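Local coordinates for peptidase, M20/M25/M40 family (Staphylococcus aureus, PDB 4EWT), which probably hydrolyses amide bonds of N-acylated amino acids or related small substrates, as a two-metal amidohydrolase of the M20 peptidase family that carries manganese here, at residues Glu18-Leu23 and Gly104-Thr109; Tyr111-Ala116 and Val132-Ala137. All coordinates share one frame; numbering follows the deposited sequence.

Contact 1. Residues Glu18-Leu23 and Gly104-Thr109. With MN (manganese (II) ion), chain F.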
loop_
_atom_site.group_PDB
_atom_site.type_symbol
_atom_site.label_atom_id
_atom_site.label_comp_id
_atom_site.label_asym_id
_atom_site.label_seq_id
_atom_site.Cartn_x
_atom_site.Cartn_y
_atom_site.Cartn_z
ATOM N N GLU A 18 -42.929 33.562 -11.119
ATOM C CA GLU A 18 -42.383 34.891 -11.395
ATOM C C GLU A 18 -41.313 35.301 -10.370
ATOM O O GLU A 18 -40.289 35.885 -10.729
ATOM C CB GLU A 18 -43.535 35.904 -11.435
ATOM C CG GLU A 18 -43.154 37.372 -11.337
ATOM C CD GLU A 18 -44.308 38.206 -10.828
ATOM O OE1 GLU A 18 -45.141 38.638 -11.652
ATOM O OE2 GLU A 18 -44.394 38.418 -9.596
ATOM N N ILE A 19 -41.542 34.974 -9.100
ATOM C CA ILE A 19 -40.568 35.284 -8.052
ATOM C C ILE A 19 -39.313 34.396 -8.126
ATOM O O ILE A 19 -38.199 34.890 -7.926
ATOM C CB ILE A 19 -41.211 35.262 -6.638
ATOM C CG1 ILE A 19 -42.154 36.473 -6.471
ATOM C CG2 ILE A 19 -40.137 35.262 -5.551
ATOM C CD1 ILE A 19 -43.122 36.359 -5.288
ATOM N N ARG A 20 -39.475 33.140 -8.440
ATOM C CA ARG A 20 -38.328 32.283 -8.527
ATOM C C ARG A 20 -37.386 32.795 -9.616
ATOM O O ARG A 20 -36.213 32.924 -9.423
ATOM C CB ARG A 20 -38.747 30.885 -8.871
ATOM C CG ARG A 20 -38.030 30.409 -10.093
ATOM C CD ARG A 20 -37.852 28.941 -10.116
ATOM N NE ARG A 20 -36.481 28.571 -10.422
ATOM C CZ ARG A 20 -36.090 27.930 -11.510
ATOM N NH1 ARG A 20 -36.949 27.601 -12.428
ATOM N NH2 ARG A 20 -34.822 27.645 -11.681
ATOM N N ARG A 21 -37.978 33.129 -10.742
ATOM C CA ARG A 21 -37.253 33.569 -11.924
ATOM C C ARG A 21 -36.476 34.857 -11.692
ATOM O O ARG A 21 -35.319 34.963 -12.101
ATOM C CB ARG A 21 -38.212 33.712 -13.100
ATOM C CG ARG A 21 -38.792 32.381 -13.525
ATOM C CD ARG A 21 -39.667 32.491 -14.750
ATOM N NE ARG A 21 -40.229 31.184 -15.076
ATOM C CZ ARG A 21 -40.812 30.872 -16.227
ATOM N NH1 ARG A 21 -40.911 31.772 -17.200
ATOM N NH2 ARG A 21 -41.288 29.647 -16.405
ATOM N N TYR A 22 -37.106 35.827 -11.031
ATOM C CA TYR A 22 -36.401 37.040 -10.633
ATOM C C TYR A 22 -35.194 36.728 -9.731
ATOM O O TYR A 22 -34.108 37.276 -9.933
ATOM C CB TYR A 22 -37.334 38.045 -9.945
ATOM C CG TYR A 22 -36.580 39.266 -9.474
ATOM C CD1 TYR A 22 -36.370 40.352 -10.326
ATOM C CD2 TYR A 22 -36.023 39.315 -8.192
ATOM C CE1 TYR A 22 -35.654 41.470 -9.901
ATOM C CE2 TYR A 22 -35.300 40.421 -7.763
ATOM C CZ TYR A 22 -35.121 41.492 -8.617
ATOM O OH TYR A 22 -34.408 42.585 -8.180
ATOM N N LEU A 23 -35.394 35.857 -8.743
ATOM C CA LEU A 23 -34.321 35.494 -7.815
ATOM C C LEU A 23 -33.232 34.658 -8.485
ATOM O O LEU A 23 -32.052 34.785 -8.150
ATOM C CB LEU A 23 -34.874 34.744 -6.607
ATOM C CG LEU A 23 -35.746 35.509 -5.615
ATOM C CD1 LEU A 23 -36.437 34.519 -4.691
ATOM C CD2 LEU A 23 -34.926 36.517 -4.824
ATOM N N GLY A 104 -31.557 25.290 -5.996
ATOM C CA GLY A 104 -32.995 25.525 -5.898
ATOM C C GLY A 104 -33.392 26.424 -4.743
ATOM O O GLY A 104 -34.560 26.461 -4.359
ATOM N N HIS A 105 -32.422 27.154 -4.193
ATOM C CA HIS A 105 -32.670 28.080 -3.082
ATOM C C HIS A 105 -33.571 29.247 -3.508
ATOM O O HIS A 105 -34.323 29.783 -2.700
ATOM C CB HIS A 105 -31.353 28.609 -2.507
ATOM C CG HIS A 105 -30.530 27.576 -1.800
ATOM N ND1 HIS A 105 -29.416 27.901 -1.055
ATOM C CD2 HIS A 105 -30.656 26.229 -1.718
ATOM C CE1 HIS A 105 -28.891 26.803 -0.547
ATOM N NE2 HIS A 105 -29.621 25.775 -0.938
ATOM N N ASP A 106 -33.484 29.636 -4.778
ATOM C CA ASP A 106 -34.420 30.603 -5.352
ATOM C C ASP A 106 -35.853 30.059 -5.299
ATOM O O ASP A 106 -36.788 30.794 -4.953
ATOM C CB ASP A 106 -34.030 30.955 -6.792
ATOM C CG ASP A 106 -33.901 29.727 -7.688
ATOM O OD1 ASP A 106 -33.527 28.634 -7.196
ATOM O OD2 ASP A 106 -34.184 29.860 -8.892
ATOM N N ALA A 107 -36.012 28.773 -5.618
ATOM C CA ALA A 107 -37.318 28.123 -5.550
ATOM C C ALA A 107 -37.797 27.960 -4.110
ATOM O O ALA A 107 -38.973 28.153 -3.831
ATOM C CB ALA A 107 -37.297 26.785 -6.259
ATOM N N HIS A 108 -36.894 27.631 -3.188
ATOM C CA HIS A 108 -37.266 27.588 -1.779
ATOM C C HIS A 108 -37.798 28.944 -1.282
ATOM O O HIS A 108 -38.816 29.006 -0.596
ATOM C CB HIS A 108 -36.109 27.120 -0.906
ATOM C CG HIS A 108 -35.575 25.771 -1.282
ATOM N ND1 HIS A 108 -34.288 25.378 -0.990
ATOM C CD2 HIS A 108 -36.147 24.732 -1.937
ATOM C CE1 HIS A 108 -34.091 24.152 -1.441
ATOM N NE2 HIS A 108 -35.200 23.740 -2.027
ATOM N N THR A 109 -37.109 30.018 -1.650
ATOM C CA THR A 109 -37.507 31.361 -1.243
ATOM C C THR A 109 -38.848 31.751 -1.877
ATOM O O THR A 109 -39.736 32.278 -1.202
ATOM C CB THR A 109 -36.389 32.368 -1.582
ATOM O OG1 THR A 109 -35.177 31.915 -0.968
ATOM C CG2 THR A 109 -36.714 33.772 -1.072
HETATM MN MN MN F . -29.455 23.497 -0.932
HETATM O O HOH W 1 -32.701 27.141 -9.242
HETATM O O HOH W 2 -27.240 23.051 0.078
HETATM O O HOH W 3 -30.155 23.873 1.182
#
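Arg-20 of helix 13-25 reaches over to Asp-106 in the first turn of helix 105-120. Its CB carries the chain off the helix, and CG and CD then pass near Asp-106 OD2. The contact tightens at NE, which gives its hydrogen to Asp-106 OD2 at 3.0 Å in a salt bridge with an N-H...O angle of 159°. The carboxylate oxygen lies close to the guanidinium plane, yet NE meets it from above the carboxylate plane, the two planes being 64° apart. NH2 donates a longer bond to a water that in turn donates to Asp-106 OD1, and NH1 forms a salt bridge with Glu-370. His-24 ND1 also hydrogen-bonds to OD2, so both carboxylate oxygens are engaged.

Further along helix 13-25, Leu-23 CB packs on Asp-106 CB at 3.9 Å, and its CD1 meets Thr-109 CG2 at 3.7 Å. Thr-109 OG1 is a second donor to His-105 O, on the opposite face from Thr-109 N. One residue before Asp-106, His-105 places this helix start in the two-manganese centre: its NE2 binds one ion at 2.3 Å with His-164 and Cys-103, and Cys-103 also serves the second ion with Glu-139 and His-362.

The axes of helix segments 18-23 and 105-109 point 140° apart, nearer antiparallel than parallel; helix 34-43 packs on Leu-23 and Thr-109, and strand 72-78 touches His-105 and His-108.

Contact 2. Residues Tyr111-Ala116 and Val132-Ala137; sequences YMLVLA and VIHQPA
Met-112 and Val-132 make the closest apolar contact between helix 105-120 and strand 129-135. Met-112 CG lies 3.5 Å from Val-132 CG1, tighter than usual for two carbons, and SD follows at 3.8 Å from the same methyl. The methionine CG stands anti to the backbone N (chi1 -174°), and the chain then bends at chi2 and chi3 as the two side chains slide past each other in opposite directions. Val-132 uses its other branch too: CG2 meets CB of Ala-116, one helical turn after Met-112, at 4.0 Å. The valine thus offers one methyl to each of two successive turns of the helix.

A second kind of contact sets aliphatic groups against an imidazole. The ring of His-134 extends toward the helix between Met-112 and Leu-113. Leu-113 CD2 and Met-112 CG both approach the tip of this ring obliquely, the leucine side chain crossing that of the histidine at about a right angle. Which way round the imidazole sits is doubtful, but the packing stands either way. No hydrogen bond joins the segments; the fit is one of side-chain packing alone.

Backbone bonds hold strand 129-135 in its sheet, linking Val-132 to Val-62 on one neighbouring strand and Ile-133 to Ile-75 on the other. Ile-133 directs its side chain away from helix 105-120, where it touches Met-148 of helix 144-150. Helix segment 111-116 and strand segment 132-135 run 156° apart, close to antiparallel. Strand 72-78, helix 105-120 and the adjacent, parallel strand 129-135 form a beta-alpha-beta crossover, and this contact packs its helix on its second strand within the alpha/beta catalytic domain of the M20 family.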
loop_
_atom_site.group_PDB
_atom_site.type_symbol
_atom_site.label_atom_id
_atom_site.label_comp_id
_atom_site.label_asym_id
_atom_site.label_seq_id
_atom_site.Cartn_x
_atom_site.Cartn_y
_atom_site.Cartn_z
ATOM N N TYR A 111 -41.499 29.918 -3.030
ATOM C CA TYR A 111 -42.706 29.282 -2.511
ATOM C C TYR A 111 -42.979 29.741 -1.074
ATOM O O TYR A 111 -44.133 29.929 -0.701
ATOM C CB TYR A 111 -42.644 27.749 -2.609
ATOM C CG TYR A 111 -42.125 27.071 -1.357
ATOM C CD1 TYR A 111 -42.959 26.858 -0.252
ATOM C CD2 TYR A 111 -40.806 26.645 -1.272
ATOM C CE1 TYR A 111 -42.479 26.252 0.910
ATOM C CE2 TYR A 111 -40.320 26.027 -0.116
ATOM C CZ TYR A 111 -41.167 25.834 0.967
ATOM O OH TYR A 111 -40.690 25.229 2.113
ATOM N N MET A 112 -41.912 29.911 -0.287
ATOM C CA MET A 112 -42.029 30.338 1.104
ATOM C C MET A 112 -42.584 31.759 1.231
ATOM O O MET A 112 -43.396 32.034 2.116
ATOM C CB MET A 112 -40.678 30.237 1.820
ATOM C CG MET A 112 -40.766 30.540 3.315
ATOM S SD MET A 112 -41.795 29.345 4.218
ATOM C CE MET A 112 -40.617 27.975 4.335
ATOM N N LEU A 113 -42.142 32.663 0.357
ATOM C CA LEU A 113 -42.665 34.031 0.386
ATOM C C LEU A 113 -44.171 34.043 0.134
ATOM O O LEU A 113 -44.919 34.712 0.851
ATOM C CB LEU A 113 -41.940 34.942 -0.620
ATOM C CG LEU A 113 -40.480 35.340 -0.378
ATOM C CD1 LEU A 113 -39.961 36.039 -1.614
ATOM C CD2 LEU A 113 -40.289 36.227 0.859
ATOM N N VAL A 114 -44.612 33.281 -0.861
ATOM C CA VAL A 114 -46.030 33.222 -1.217
ATOM C C VAL A 114 -46.857 32.436 -0.184
ATOM O O VAL A 114 -48.008 32.783 0.094
ATOM C CB VAL A 114 -46.230 32.680 -2.664
ATOM C CG1 VAL A 114 -47.712 32.564 -3.012
ATOM C CG2 VAL A 114 -45.522 33.580 -3.667
ATOM N N LEU A 115 -46.270 31.398 0.399
ATOM C CA LEU A 115 -46.939 30.678 1.471
ATOM C C LEU A 115 -47.099 31.557 2.711
ATOM O O LEU A 115 -48.137 31.522 3.365
ATOM C CB LEU A 115 -46.186 29.402 1.826
ATOM C CG LEU A 115 -46.679 28.643 3.070
ATOM C CD1 LEU A 115 -48.109 28.156 2.908
ATOM C CD2 LEU A 115 -45.752 27.476 3.365
ATOM N N ALA A 116 -46.061 32.327 3.034
ATOM C CA ALA A 116 -46.079 33.175 4.223
ATOM C C ALA A 116 -47.152 34.259 4.117
ATOM O O ALA A 116 -47.910 34.483 5.065
ATOM C CB ALA A 116 -44.711 33.786 4.463
ATOM N N VAL A 132 -41.259 32.091 10.076
ATOM C CA VAL A 132 -40.642 31.836 8.794
ATOM C C VAL A 132 -39.185 32.266 8.878
ATOM O O VAL A 132 -38.893 33.401 9.264
ATOM C CB VAL A 132 -41.363 32.587 7.668
ATOM C CG1 VAL A 132 -40.704 32.297 6.337
ATOM C CG2 VAL A 132 -42.830 32.194 7.648
ATOM N N ILE A 133 -38.285 31.345 8.537
ATOM C CA ILE A 133 -36.854 31.592 8.562
ATOM C C ILE A 133 -36.325 31.681 7.133
ATOM O O ILE A 133 -36.304 30.685 6.409
ATOM C CB ILE A 133 -36.101 30.465 9.337
ATOM C CG1 ILE A 133 -36.553 30.416 10.800
ATOM C CG2 ILE A 133 -34.580 30.651 9.257
ATOM C CD1 ILE A 133 -36.071 29.178 11.559
ATOM N N HIS A 134 -35.914 32.879 6.727
ATOM C CA HIS A 134 -35.224 33.063 5.459
ATOM C C HIS A 134 -33.723 33.120 5.744
ATOM O O HIS A 134 -33.227 34.100 6.308
ATOM C CB HIS A 134 -35.713 34.334 4.745
ATOM C CG HIS A 134 -37.079 34.206 4.146
ATOM N ND1 HIS A 134 -38.190 34.815 4.689
ATOM C CD2 HIS A 134 -37.513 33.547 3.045
ATOM C CE1 HIS A 134 -39.248 34.542 3.944
ATOM N NE2 HIS A 134 -38.865 33.767 2.945
ATOM N N GLN A 135 -33.016 32.053 5.368
ATOM C CA GLN A 135 -31.629 31.838 5.783
ATOM C C GLN A 135 -30.613 32.079 4.667
ATOM O O GLN A 135 -30.746 31.524 3.578
ATOM C CB GLN A 135 -31.463 30.415 6.334
ATOM C CG GLN A 135 -30.128 30.144 7.026
ATOM C CD GLN A 135 -29.766 28.676 7.024
ATOM O OE1 GLN A 135 -30.443 27.849 7.641
ATOM N NE2 GLN A 135 -28.694 28.338 6.319
ATOM N N PRO A 136 -29.594 32.912 4.938
ATOM C CA PRO A 136 -28.464 33.058 4.030
ATOM C C PRO A 136 -27.392 32.005 4.319
ATOM O O PRO A 136 -27.525 31.223 5.268
ATOM C CB PRO A 136 -27.917 34.437 4.397
ATOM C CG PRO A 136 -28.166 34.548 5.847
ATOM C CD PRO A 136 -29.498 33.856 6.067
ATOM N N ALA A 137 -26.352 31.987 3.490
ATOM C CA ALA A 137 -25.076 31.345 3.832
ATOM C C ALA A 137 -25.141 29.844 4.145
ATOM O O ALA A 137 -24.302 29.332 4.878
ATOM C CB ALA A 137 -24.411 32.107 4.993
#

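Both contacts are buried and share helix 105-120, whose first turns serve contact 1 and whose middle serves contact 2. Contact 1 joins helix to helix and mixes a salt bridge and a water with apolar packing, close to the manganese bound by His-105. Contact 2 sets helix against sheet and has no polar bond across it; the side chain of Met-112 lies about 13 Å from a bound manganese. Their centres are 10 Å apart, and they meet directly: Ile-19 packs on Leu-113 and Val-114, and Thr-109 packs against the ring of His-134. The shared helix thus packs on helix 13-25 near its start and on the sheet further along, on different faces.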